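Local coordinates for protein RhCC (Rhodococcus jostii, PDB 4U5R) that probably acts as a cofactor-independent oxygenase of the tautomerase superfamily, built as a trimer and able to bind magnesium, at residues B[1-6]-B[64-69]; B[33-38]-B[126-131]; B[85-90]-B[101-106]. The protein carries 1 engineered substitution. One frame throughout, in Å; residues are numbered along the deposited sequence.

Contact 1. Residues B[1-6]-B[64-69]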
loop_
_atom_site.group_PDB
_atom_site.type_symbol
_atom_site.label_atom_id
_atom_site.label_comp_id
_atom_site.label_asym_id
_atom_site.label_seq_id
_atom_site.Cartn_x
_atom_site.Cartn_y
_atom_site.Cartn_z
ATOM N N PRO B 1 0.563 -7.356 -11.598
ATOM C CA PRO B 1 1.141 -6.171 -10.961
ATOM C C PRO B 1 0.070 -5.159 -10.606
ATOM O O PRO B 1 -0.937 -5.019 -11.301
ATOM C CB PRO B 1 2.089 -5.623 -12.031
ATOM C CG PRO B 1 2.379 -6.803 -12.906
ATOM C CD PRO B 1 1.114 -7.576 -12.942
ATOM N N TYR B 2 0.308 -4.448 -9.519
ATOM C CA TYR B 2 -0.652 -3.483 -9.017
ATOM C C TYR B 2 -0.007 -2.113 -8.954
ATOM O O TYR B 2 0.837 -1.884 -8.100
ATOM C CB TYR B 2 -1.122 -3.943 -7.640
ATOM C CG TYR B 2 -1.947 -2.972 -6.856
ATOM C CD1 TYR B 2 -3.300 -2.815 -7.120
ATOM C CD2 TYR B 2 -1.390 -2.263 -5.798
ATOM C CE1 TYR B 2 -4.071 -1.943 -6.363
ATOM C CE2 TYR B 2 -2.146 -1.384 -5.045
ATOM C CZ TYR B 2 -3.492 -1.231 -5.339
ATOM O OH TYR B 2 -4.280 -0.380 -4.599
ATOM N N TRP B 3 -0.393 -1.212 -9.857
ATOM C CA TRP B 3 0.212 0.123 -9.914
ATOM C C TRP B 3 -0.728 1.213 -9.433
ATOM O O TRP B 3 -1.903 1.247 -9.804
ATOM C CB TRP B 3 0.635 0.477 -11.340
ATOM C CG TRP B 3 1.831 -0.217 -11.881
ATOM C CD1 TRP B 3 2.023 -1.569 -12.016
ATOM C CD2 TRP B 3 2.982 0.412 -12.437
ATOM N NE1 TRP B 3 3.250 -1.811 -12.592
ATOM C CE2 TRP B 3 3.854 -0.609 -12.862
ATOM C CE3 TRP B 3 3.375 1.747 -12.589
ATOM C CZ2 TRP B 3 5.095 -0.340 -13.446
ATOM C CZ3 TRP B 3 4.608 2.016 -13.180
ATOM C CH2 TRP B 3 5.455 0.975 -13.586
ATOM N N GLU B 4 -0.190 2.118 -8.627
ATOM C CA GLU B 4 -0.882 3.335 -8.259
ATOM C C GLU B 4 -0.120 4.521 -8.795
ATOM O O GLU B 4 1.062 4.649 -8.516
ATOM C CB GLU B 4 -0.982 3.462 -6.758
ATOM C CG GLU B 4 -1.919 2.506 -6.084
ATOM C CD GLU B 4 -1.809 2.639 -4.583
ATOM O OE1 GLU B 4 -0.710 2.372 -4.047
ATOM O OE2 GLU B 4 -2.793 3.063 -3.949
ATOM N N ILE B 5 -0.794 5.399 -9.532
ATOM C CA ILE B 5 -0.155 6.614 -10.008
ATOM C C ILE B 5 -0.924 7.825 -9.508
ATOM O O ILE B 5 -2.060 8.064 -9.903
ATOM C CB ILE B 5 -0.042 6.604 -11.553
ATOM C CG1 ILE B 5 0.741 5.355 -11.986
ATOM C CG2 ILE B 5 0.628 7.876 -12.057
ATOM C CD1 ILE B 5 0.942 5.203 -13.476
ATOM N N PHE B 6 -0.304 8.549 -8.586
ATOM C CA PHE B 6 -0.887 9.735 -7.973
ATOM C C PHE B 6 -0.420 10.968 -8.718
ATOM O O PHE B 6 0.767 11.251 -8.736
ATOM C CB PHE B 6 -0.466 9.836 -6.504
ATOM C CG PHE B 6 -0.931 8.696 -5.649
ATOM C CD1 PHE B 6 -2.154 8.757 -5.007
ATOM C CD2 PHE B 6 -0.114 7.590 -5.437
ATOM C CE1 PHE B 6 -2.573 7.726 -4.186
ATOM C CE2 PHE B 6 -0.530 6.549 -4.625
ATOM C CZ PHE B 6 -1.764 6.612 -4.005
ATOM N N ILE B 64 4.458 7.301 -7.751
ATOM C CA ILE B 64 4.091 5.972 -8.253
ATOM C C ILE B 64 4.487 4.896 -7.246
ATOM O O ILE B 64 5.594 4.921 -6.705
ATOM C CB ILE B 64 4.783 5.649 -9.600
ATOM C CG1 ILE B 64 4.569 6.766 -10.634
ATOM C CG2 ILE B 64 4.348 4.255 -10.089
ATOM C CD1 ILE B 64 5.825 7.642 -10.824
ATOM N N ARG B 65 3.584 3.961 -6.975
ATOM C CA ARG B 65 3.895 2.840 -6.090
ATOM C C ARG B 65 3.323 1.574 -6.688
ATOM O O ARG B 65 2.214 1.589 -7.167
ATOM C CB ARG B 65 3.320 3.064 -4.687
ATOM C CG ARG B 65 3.645 1.939 -3.719
ATOM C CD ARG B 65 2.716 1.922 -2.506
ATOM N NE ARG B 65 3.213 0.930 -1.555
ATOM C CZ ARG B 65 2.987 -0.372 -1.653
ATOM N NH1 ARG B 65 2.235 -0.846 -2.644
ATOM N NH2 ARG B 65 3.512 -1.198 -0.755
ATOM N N LEU B 66 4.043 0.467 -6.641
ATOM C CA LEU B 66 3.483 -0.748 -7.205
ATOM C C LEU B 66 3.827 -1.957 -6.376
ATOM O O LEU B 66 4.880 -1.983 -5.769
ATOM C CB LEU B 66 3.953 -0.901 -8.654
ATOM C CG LEU B 66 5.448 -0.886 -9.001
ATOM C CD1 LEU B 66 5.814 -1.931 -10.045
ATOM C CD2 LEU B 66 5.865 0.503 -9.451
ATOM N N ASP B 67 2.892 -2.910 -6.292
ATOM C CA ASP B 67 3.186 -4.261 -5.804
ATOM C C ASP B 67 3.434 -5.227 -6.946
ATOM O O ASP B 67 2.717 -5.211 -7.954
ATOM C CB ASP B 67 2.030 -4.833 -4.968
ATOM C CG ASP B 67 1.806 -4.100 -3.649
ATOM O OD1 ASP B 67 2.755 -3.581 -3.039
ATOM O OD2 ASP B 67 0.651 -4.088 -3.188
ATOM N N HIS B 68 4.423 -6.097 -6.772
ATOM C CA HIS B 68 4.598 -7.246 -7.642
ATOM C C HIS B 68 4.144 -8.468 -6.880
ATOM O O HIS B 68 4.609 -8.699 -5.759
ATOM C CB HIS B 68 6.052 -7.398 -8.066
ATOM C CG HIS B 68 6.438 -6.541 -9.228
ATOM N ND1 HIS B 68 7.688 -6.603 -9.800
ATOM C CD2 HIS B 68 5.740 -5.624 -9.947
ATOM C CE1 HIS B 68 7.750 -5.764 -10.819
ATOM N NE2 HIS B 68 6.581 -5.156 -10.929
ATOM N N ILE B 69 3.244 -9.233 -7.492
ATOM C CA ILE B 69 2.599 -10.371 -6.851
ATOM C C ILE B 69 2.915 -11.682 -7.540
ATOM O O ILE B 69 3.170 -12.684 -6.881
ATOM C CB ILE B 69 1.074 -10.191 -6.833
ATOM C CG1 ILE B 69 0.725 -8.775 -6.366
ATOM C CG2 ILE B 69 0.427 -11.253 -5.948
ATOM C CD1 ILE B 69 -0.654 -8.275 -6.851
HETATM O O HOH W 1 0.718 0.341 -4.908
#

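Contact 2. Residues B[33-38]-B[126-131]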
loop_
_atom_site.group_PDB
_atom_site.type_symbol
_atom_site.label_atom_id
_atom_site.label_comp_id
_atom_site.label_asym_id
_atom_site.label_seq_id
_atom_site.Cartn_x
_atom_site.Cartn_y
_atom_site.Cartn_z
ATOM N N ASN B 33 5.773 -12.644 -20.524
ATOM C CA ASN B 33 4.484 -13.056 -21.108
ATOM C C ASN B 33 3.391 -13.262 -20.068
ATOM O O ASN B 33 2.725 -14.294 -20.015
ATOM C CB ASN B 33 4.636 -14.323 -21.960
ATOM C CG ASN B 33 3.377 -14.634 -22.775
ATOM O OD1 ASN B 33 2.798 -13.747 -23.409
ATOM N ND2 ASN B 33 2.956 -15.894 -22.762
ATOM N N LEU B 34 3.230 -12.261 -19.223
ATOM C CA LEU B 34 2.141 -12.237 -18.274
ATOM C C LEU B 34 0.843 -11.971 -19.028
ATOM O O LEU B 34 0.832 -11.216 -20.006
ATOM C CB LEU B 34 2.384 -11.148 -17.227
ATOM C CG LEU B 34 2.318 -11.495 -15.747
ATOM C CD1 LEU B 34 3.168 -12.712 -15.483
ATOM C CD2 LEU B 34 2.798 -10.311 -14.914
ATOM N N PRO B 35 -0.254 -12.580 -18.572
ATOM C CA PRO B 35 -1.571 -12.203 -19.091
ATOM C C PRO B 35 -1.762 -10.699 -18.929
ATOM O O PRO B 35 -1.421 -10.160 -17.866
ATOM C CB PRO B 35 -2.546 -12.993 -18.215
ATOM C CG PRO B 35 -1.731 -14.149 -17.696
ATOM C CD PRO B 35 -0.328 -13.648 -17.554
ATOM N N ARG B 36 -2.252 -10.032 -19.965
ATOM C CA ARG B 36 -2.340 -8.581 -19.935
ATOM C C ARG B 36 -3.189 -8.118 -18.764
ATOM O O ARG B 36 -2.845 -7.132 -18.097
ATOM C CB ARG B 36 -2.906 -8.047 -21.250
ATOM C CG ARG B 36 -2.048 -8.336 -22.460
ATOM C CD ARG B 36 -2.762 -7.865 -23.709
ATOM N NE ARG B 36 -3.063 -6.448 -23.576
ATOM C CZ ARG B 36 -2.216 -5.485 -23.917
ATOM N NH1 ARG B 36 -2.554 -4.216 -23.746
ATOM N NH2 ARG B 36 -1.031 -5.797 -24.431
ATOM N N PHE B 37 -4.272 -8.838 -18.476
ATOM C CA PHE B 37 -5.209 -8.378 -17.460
ATOM C C PHE B 37 -4.667 -8.462 -16.021
ATOM O O PHE B 37 -5.294 -7.901 -15.125
ATOM C CB PHE B 37 -6.543 -9.138 -17.544
ATOM C CG PHE B 37 -6.451 -10.583 -17.152
ATOM C CD1 PHE B 37 -6.638 -10.981 -15.836
ATOM C CD2 PHE B 37 -6.223 -11.546 -18.115
ATOM C CE1 PHE B 37 -6.557 -12.318 -15.492
ATOM C CE2 PHE B 37 -6.146 -12.886 -17.772
ATOM C CZ PHE B 37 -6.320 -13.266 -16.457
ATOM N N TYR B 38 -3.539 -9.154 -15.803
ATOM C CA TYR B 38 -2.824 -9.091 -14.514
ATOM C C TYR B 38 -2.384 -7.666 -14.184
ATOM O O TYR B 38 -2.275 -7.306 -13.007
ATOM C CB TYR B 38 -1.568 -9.977 -14.487
ATOM C CG TYR B 38 -1.773 -11.463 -14.302
ATOM C CD1 TYR B 38 -3.038 -12.025 -14.323
ATOM C CD2 TYR B 38 -0.684 -12.298 -14.109
ATOM C CE1 TYR B 38 -3.211 -13.391 -14.171
ATOM C CE2 TYR B 38 -0.845 -13.660 -13.943
ATOM C CZ TYR B 38 -2.108 -14.195 -13.980
ATOM O OH TYR B 38 -2.264 -15.549 -13.835
ATOM N N ASP B 126 1.198 -24.094 -18.674
ATOM C CA ASP B 126 0.289 -24.086 -19.807
ATOM C C ASP B 126 -0.968 -23.275 -19.493
ATOM O O ASP B 126 -1.444 -22.524 -20.330
ATOM C CB ASP B 126 -0.077 -25.515 -20.212
ATOM C CG ASP B 126 1.093 -26.256 -20.833
ATOM O OD1 ASP B 126 1.952 -25.606 -21.463
ATOM O OD2 ASP B 126 1.160 -27.487 -20.687
ATOM N N MET B 127 -1.500 -23.406 -18.283
ATOM C CA MET B 127 -2.685 -22.628 -17.938
ATOM C C MET B 127 -2.387 -21.128 -17.909
ATOM O O MET B 127 -3.226 -20.325 -18.318
ATOM C CB MET B 127 -3.258 -23.076 -16.592
ATOM C CG MET B 127 -4.586 -22.410 -16.213
ATOM S SD MET B 127 -5.935 -22.565 -17.413
ATOM C CE MET B 127 -5.987 -24.337 -17.645
ATOM N N GLU B 128 -1.200 -20.738 -17.450
ATOM C CA GLU B 128 -0.880 -19.314 -17.458
ATOM C C GLU B 128 -0.841 -18.804 -18.887
ATOM O O GLU B 128 -1.359 -17.726 -19.177
ATOM C CB GLU B 128 0.447 -19.011 -16.759
ATOM C CG GLU B 128 0.747 -17.508 -16.725
ATOM C CD GLU B 128 2.071 -17.181 -16.080
ATOM O OE1 GLU B 128 3.121 -17.499 -16.677
ATOM O OE2 GLU B 128 2.052 -16.601 -14.979
ATOM N N LYS B 129 -0.231 -19.587 -19.773
ATOM C CA LYS B 129 -0.201 -19.236 -21.185
ATOM C C LYS B 129 -1.595 -19.166 -21.801
ATOM O O LYS B 129 -1.846 -18.347 -22.675
ATOM C CB LYS B 129 0.652 -20.233 -21.971
ATOM C CG LYS B 129 2.130 -20.219 -21.620
ATOM C CD LYS B 129 2.895 -21.196 -22.514
ATOM C CE LYS B 129 4.402 -21.145 -22.278
ATOM N NZ LYS B 129 4.788 -21.695 -20.949
ATOM N N LEU B 130 -2.493 -20.038 -21.351
ATOM C CA LEU B 130 -3.880 -20.040 -21.813
ATOM C C LEU B 130 -4.636 -18.795 -21.360
ATOM O O LEU B 130 -5.360 -18.160 -22.130
ATOM C CB LEU B 130 -4.594 -21.293 -21.295
ATOM C CG LEU B 130 -5.968 -21.609 -21.880
ATOM C CD1 LEU B 130 -5.854 -21.874 -23.375
ATOM C CD2 LEU B 130 -6.582 -22.814 -21.170
ATOM N N TRP B 131 -4.462 -18.465 -20.090
ATOM C CA TRP B 131 -4.995 -17.224 -19.556
ATOM C C TRP B 131 -4.500 -16.012 -20.341
ATOM O O TRP B 131 -5.266 -15.086 -20.594
ATOM C CB TRP B 131 -4.618 -17.081 -18.082
ATOM C CG TRP B 131 -5.491 -17.828 -17.127
ATOM C CD1 TRP B 131 -6.190 -18.983 -17.362
ATOM C CD2 TRP B 131 -5.759 -17.465 -15.773
ATOM N NE1 TRP B 131 -6.878 -19.359 -16.227
ATOM C CE2 TRP B 131 -6.631 -18.443 -15.239
ATOM C CE3 TRP B 131 -5.346 -16.407 -14.954
ATOM C CZ2 TRP B 131 -7.095 -18.392 -13.931
ATOM C CZ3 TRP B 131 -5.793 -16.365 -13.654
ATOM C CH2 TRP B 131 -6.670 -17.347 -13.153
HETATM O O HOH W 2 -0.011 -16.767 -13.213
#

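Contact 3. Residues B[85-90]-B[101-106]. Engineered in segment 101-106: Ala106 (natural residue Asp).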
loop_
_atom_site.group_PDB
_atom_site.type_symbol
_atom_site.label_atom_id
_atom_site.label_comp_id
_atom_site.label_asym_id
_atom_site.label_seq_id
_atom_site.Cartn_x
_atom_site.Cartn_y
_atom_site.Cartn_z
ATOM N N VAL B 85 13.464 -0.183 -17.054
ATOM C CA VAL B 85 12.387 -0.243 -18.030
ATOM C C VAL B 85 11.146 0.554 -17.581
ATOM O O VAL B 85 10.497 1.219 -18.391
ATOM C CB VAL B 85 12.007 -1.705 -18.320
ATOM C CG1 VAL B 85 10.835 -1.763 -19.272
ATOM C CG2 VAL B 85 13.202 -2.431 -18.923
ATOM N N ALA B 86 10.833 0.511 -16.291
ATOM C CA ALA B 86 9.731 1.299 -15.750
ATOM C C ALA B 86 9.924 2.789 -16.043
ATOM O O ALA B 86 8.998 3.450 -16.494
ATOM C CB ALA B 86 9.602 1.075 -14.254
ATOM N N GLU B 87 11.128 3.303 -15.802
ATOM C CA GLU B 87 11.388 4.724 -16.025
ATOM C C GLU B 87 11.310 5.051 -17.508
ATOM O O GLU B 87 10.845 6.125 -17.894
ATOM C CB GLU B 87 12.756 5.136 -15.461
ATOM C CG GLU B 87 12.869 5.038 -13.947
ATOM C CD GLU B 87 12.105 6.123 -13.204
ATOM O OE1 GLU B 87 11.544 7.039 -13.853
ATOM O OE2 GLU B 87 12.066 6.044 -11.957
ATOM N N GLU B 88 11.744 4.105 -18.332
ATOM C CA GLU B 88 11.678 4.260 -19.783
ATOM C C GLU B 88 10.239 4.450 -20.274
ATOM O O GLU B 88 9.986 5.304 -21.121
ATOM C CB GLU B 88 12.336 3.054 -20.470
ATOM C CG GLU B 88 13.844 3.203 -20.644
ATOM C CD GLU B 88 14.520 1.948 -21.173
ATOM O OE1 GLU B 88 13.813 0.976 -21.520
ATOM O OE2 GLU B 88 15.770 1.930 -21.228
ATOM N N LYS B 89 9.297 3.680 -19.728
ATOM C CA LYS B 89 7.882 3.799 -20.107
ATOM C C LYS B 89 7.223 5.066 -19.570
ATOM O O LYS B 89 6.347 5.643 -20.209
ATOM C CB LYS B 89 7.092 2.582 -19.611
ATOM C CG LYS B 89 7.671 1.248 -20.043
ATOM C CD LYS B 89 7.733 1.163 -21.563
ATOM C CE LYS B 89 8.160 -0.225 -22.023
ATOM N NZ LYS B 89 8.073 -0.371 -23.507
ATOM N N LEU B 90 7.637 5.482 -18.378
ATOM C CA LEU B 90 7.052 6.647 -17.723
ATOM C C LEU B 90 7.495 7.972 -18.327
ATOM O O LEU B 90 6.726 8.936 -18.341
ATOM C CB LEU B 90 7.405 6.656 -16.231
ATOM C CG LEU B 90 6.861 5.550 -15.326
ATOM C CD1 LEU B 90 7.522 5.662 -13.963
ATOM C CD2 LEU B 90 5.363 5.654 -15.191
ATOM N N TRP B 101 8.970 13.405 -9.846
ATOM C CA TRP B 101 8.368 12.095 -9.579
ATOM C C TRP B 101 9.272 11.168 -8.777
ATOM O O TRP B 101 10.486 11.379 -8.649
ATOM C CB TRP B 101 7.930 11.396 -10.896
ATOM C CG TRP B 101 9.028 10.742 -11.706
ATOM C CD1 TRP B 101 9.262 9.400 -11.845
ATOM C CD2 TRP B 101 10.043 11.407 -12.466
ATOM N NE1 TRP B 101 10.353 9.194 -12.656
ATOM C CE2 TRP B 101 10.853 10.410 -13.047
ATOM C CE3 TRP B 101 10.334 12.752 -12.727
ATOM C CZ2 TRP B 101 11.950 10.718 -13.862
ATOM C CZ3 TRP B 101 11.426 13.057 -13.527
ATOM C CH2 TRP B 101 12.219 12.042 -14.081
ATOM N N GLU B 102 8.643 10.139 -8.227
ATOM C CA GLU B 102 9.291 9.129 -7.404
ATOM C C GLU B 102 8.506 7.834 -7.556
ATOM O O GLU B 102 7.283 7.855 -7.664
ATOM C CB GLU B 102 9.352 9.565 -5.927
ATOM C CG GLU B 102 10.069 8.566 -5.033
ATOM C CD GLU B 102 10.170 8.998 -3.575
ATOM O OE1 GLU B 102 9.417 9.888 -3.137
ATOM O OE2 GLU B 102 11.005 8.413 -2.849
ATOM N N ILE B 103 9.211 6.710 -7.556
ATOM C CA ILE B 103 8.608 5.395 -7.740
ATOM C C ILE B 103 9.252 4.415 -6.791
ATOM O O ILE B 103 10.465 4.477 -6.551
ATOM C CB ILE B 103 8.792 4.862 -9.181
ATOM C CG1 ILE B 103 8.039 3.533 -9.375
ATOM C CG2 ILE B 103 10.277 4.676 -9.507
ATOM C CD1 ILE B 103 7.857 3.149 -10.852
ATOM N N HIS B 104 8.448 3.506 -6.246
ATOM C CA HIS B 104 9.001 2.352 -5.551
ATOM C C HIS B 104 8.115 1.115 -5.678
ATOM O O HIS B 104 6.923 1.207 -5.994
ATOM C CB HIS B 104 9.308 2.683 -4.070
ATOM C CG HIS B 104 8.114 2.759 -3.163
ATOM N ND1 HIS B 104 7.258 3.839 -3.134
ATOM C CD2 HIS B 104 7.685 1.917 -2.189
ATOM C CE1 HIS B 104 6.327 3.641 -2.216
ATOM N NE2 HIS B 104 6.566 2.482 -1.625
ATOM N N ILE B 105 8.743 -0.044 -5.485
ATOM C CA ILE B 105 8.100 -1.345 -5.627
ATOM C C ILE B 105 8.183 -2.174 -4.347
ATOM O O ILE B 105 9.193 -2.177 -3.643
ATOM C CB ILE B 105 8.733 -2.191 -6.748
ATOM C CG1 ILE B 105 9.031 -1.343 -7.982
ATOM C CG2 ILE B 105 7.847 -3.399 -7.066
ATOM C CD1 ILE B 105 9.469 -2.156 -9.200
ATOM N N ALA B 106 7.110 -2.895 -4.061
ATOM C CA ALA B 106 7.112 -3.891 -3.005
ATOM C C ALA B 106 6.758 -5.242 -3.621
ATOM O O ALA B 106 6.063 -5.301 -4.632
ATOM C CB ALA B 106 6.129 -3.513 -1.915
#

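Contact 1. Residues B[1-6]-B[64-69]
Leu66, on the apolar face of an antiparallel strand pair, lies alongside Trp3 and covers one face of its indole. Its CB, lodged close to the carbonyl oxygen of Tyr2, makes a CH-pi contact, standing 3.9 Å from the centroid of the five-membered ring of Trp3 and only 8° off the ring normal. CG takes the crowded position between backbone N and carbonyl carbon (chi1 55°), and the chain therefore runs on over the indole. CD1 then reaches 3.6 Å from Trp3 NE1, while CD2 rests 3.9 Å above the plane of the Trp3 ring, over its centre. Beside it, Ile64 CG2 touches the benzo side, 3.7 Å from Trp3 CE3. The indole N-H itself is spent on Tyr28 OH of helix 14-32.

Strands 2-8 and 61-68 are the inner pair of the four-stranded mixed sheet of the tautomerase fold, whose hallmark is an amino-terminal proline, here Pro1. Tyr2 and Glu4 are in hydrogen-bonded pairs with Asp67 and Arg65, giving four backbone bonds; the straightest runs from Tyr2 N to Asp67 O (168°).

The face bearing these four residues is polar. Glu4 and Arg65 project side by side without a direct salt bridge: a water donates a hydrogen bond to Glu4 OE1 at 2.6 Å and accepts one from Arg65 NH1 at 3.0 Å. Glu4 OE2 pairs with Lys44. Extended from CG to NE, Arg65 curls its guanidinium back at the tip, so that NH1 donates to Asp67 OD1 at 2.8 Å from above the carboxylate plane. Asp67 OD2 is held by Arg65 and His104 of the second subunit, and Arg65 NE by Asp67 of the third, consistent with a ring of charges around the trimer.

Contact 2. Residues B[33-38]-B[126-131]
The loop that leads from helix 14-32 into strand 40-46 tightens into a 3-10 turn at residues 36-38, and its side chains receive one flank of helix 126-134. This is plain packing of a late helix onto a connecting loop of the tautomerase fold, away from the magnesium site. The turn is pinned by Tyr38 N, which donates to Pro35 O at 3.1 Å, and that fold-back also sets Pro35 CG 3.7 Å above the plane of the Tyr38 ring, over its centre.

Trp131 has the largest share on the helix side. With CG anti to its carbonyl carbon, the indole swings its benzo portion toward two aromatic rings at once. Phe37 comes tip first, its CZ 3.6 Å from Trp131 CE3; the two rings are oblique, neither stacked nor perpendicular. The crowded first torsion of Phe37 (chi1 69°) directs the ring at the helix, where the carbonyl oxygen of Trp131 lies in plane at the ring edge, 3.7 Å from Phe37 CE2. Tyr38 crosses Trp131 at about a right angle, and the two rings meet edge against edge, the phenol OH 3.4 Å from Trp131 CE3. On the far side of the indole, Trp131 NE1 is bound to Ile138 O.

Pro35 touches both Trp131 and Glu128, with CG 3.9 Å from the carbonyl oxygen of Glu128 and 4.1 Å from Trp131 CB. Glu128 stretches out from the helix, its CG anti to the backbone N. Its OE1 is taken by Arg71 and by the backbone N of Glu124, whereas OE2 turns to a water that donates to it and accepts a hydrogen bond from Tyr38 OH, at 2.6 Å.

Contact 3. Residues B[85-90]-B[101-106]
The indole of Trp101 meets helix 76-90 with an edge and not with a face: the carboxyl carbon of Glu87 lies in the ring plane, just off the pyrrole nitrogen. From there Trp101 NE1 donates to Glu87 OE1 at 2.7 Å, a nearly straight bond (161°) received by the syn lone pair, on the side of the other carboxylate oxygen. The carboxylate plane is turned 57° from that of the indole, so the two groups meet tip to tip without lying flat together. Two torsions make this possible. Trp101 holds CG in the crowded position between backbone N and carbonyl carbon, and Glu87 bends at chi2 (-73°), swinging its acid toward the strand.

The helix and the strand are the last two elements of a beta-alpha-beta unit formed by strand 61-68, helix 76-90 and strand 100-107, the repeating motif of the tautomerase superfamily; it packs the helix across one face of the sheet.

Next along that face, Ile103 splits its branches between the acid of Glu87 and the apolar pair Leu90 and Ala86. CG2 comes 3.3 Å from Glu87 OE2, while CD1, carried out by a chain anti to the backbone N, touches Leu90 CD1 at 4.0 Å and Ala86 CB at 4.3 Å. Replacing Glu87 with an alanine would remove the acceptor of the indole N-H and would probably leave that buried donor poorly satisfied and the tryptophan edge less firmly fixed.

Glu102 and His104 turn to the other face, where they bond to Trp113 and Asp67, respectively, of the third subunit. At the end of the strand segment, Ala106 is an engineered replacement for the natural aspartate, at a position seen to bind magnesium in this protein; no magnesium is bound to this chain.

How the contacts relate
Contacts 1 and 3 share one sheet, their centres 9 Å apart. Strand 61-68, paired with strand 2-8 in contact 1, is on its other side the neighbour of strand 100-107, which carries the strand half of contact 3; probable backbone hydrogen bonds join His68 to Ala106 and Ile64 to Glu102. Contact 1 closes before contact 3 opens, whereas the segments of contacts 1 and 2 alternate along the chain. Contact 2 sits 19 Å from contact 1 and 23 Å from contact 3, centre to centre, and contact 3 is nested within the loop it closes. Pro1 packs on Leu34 and Tyr38, so the late helix is linked, through the 33-38 loop, to the start of strand 2-8.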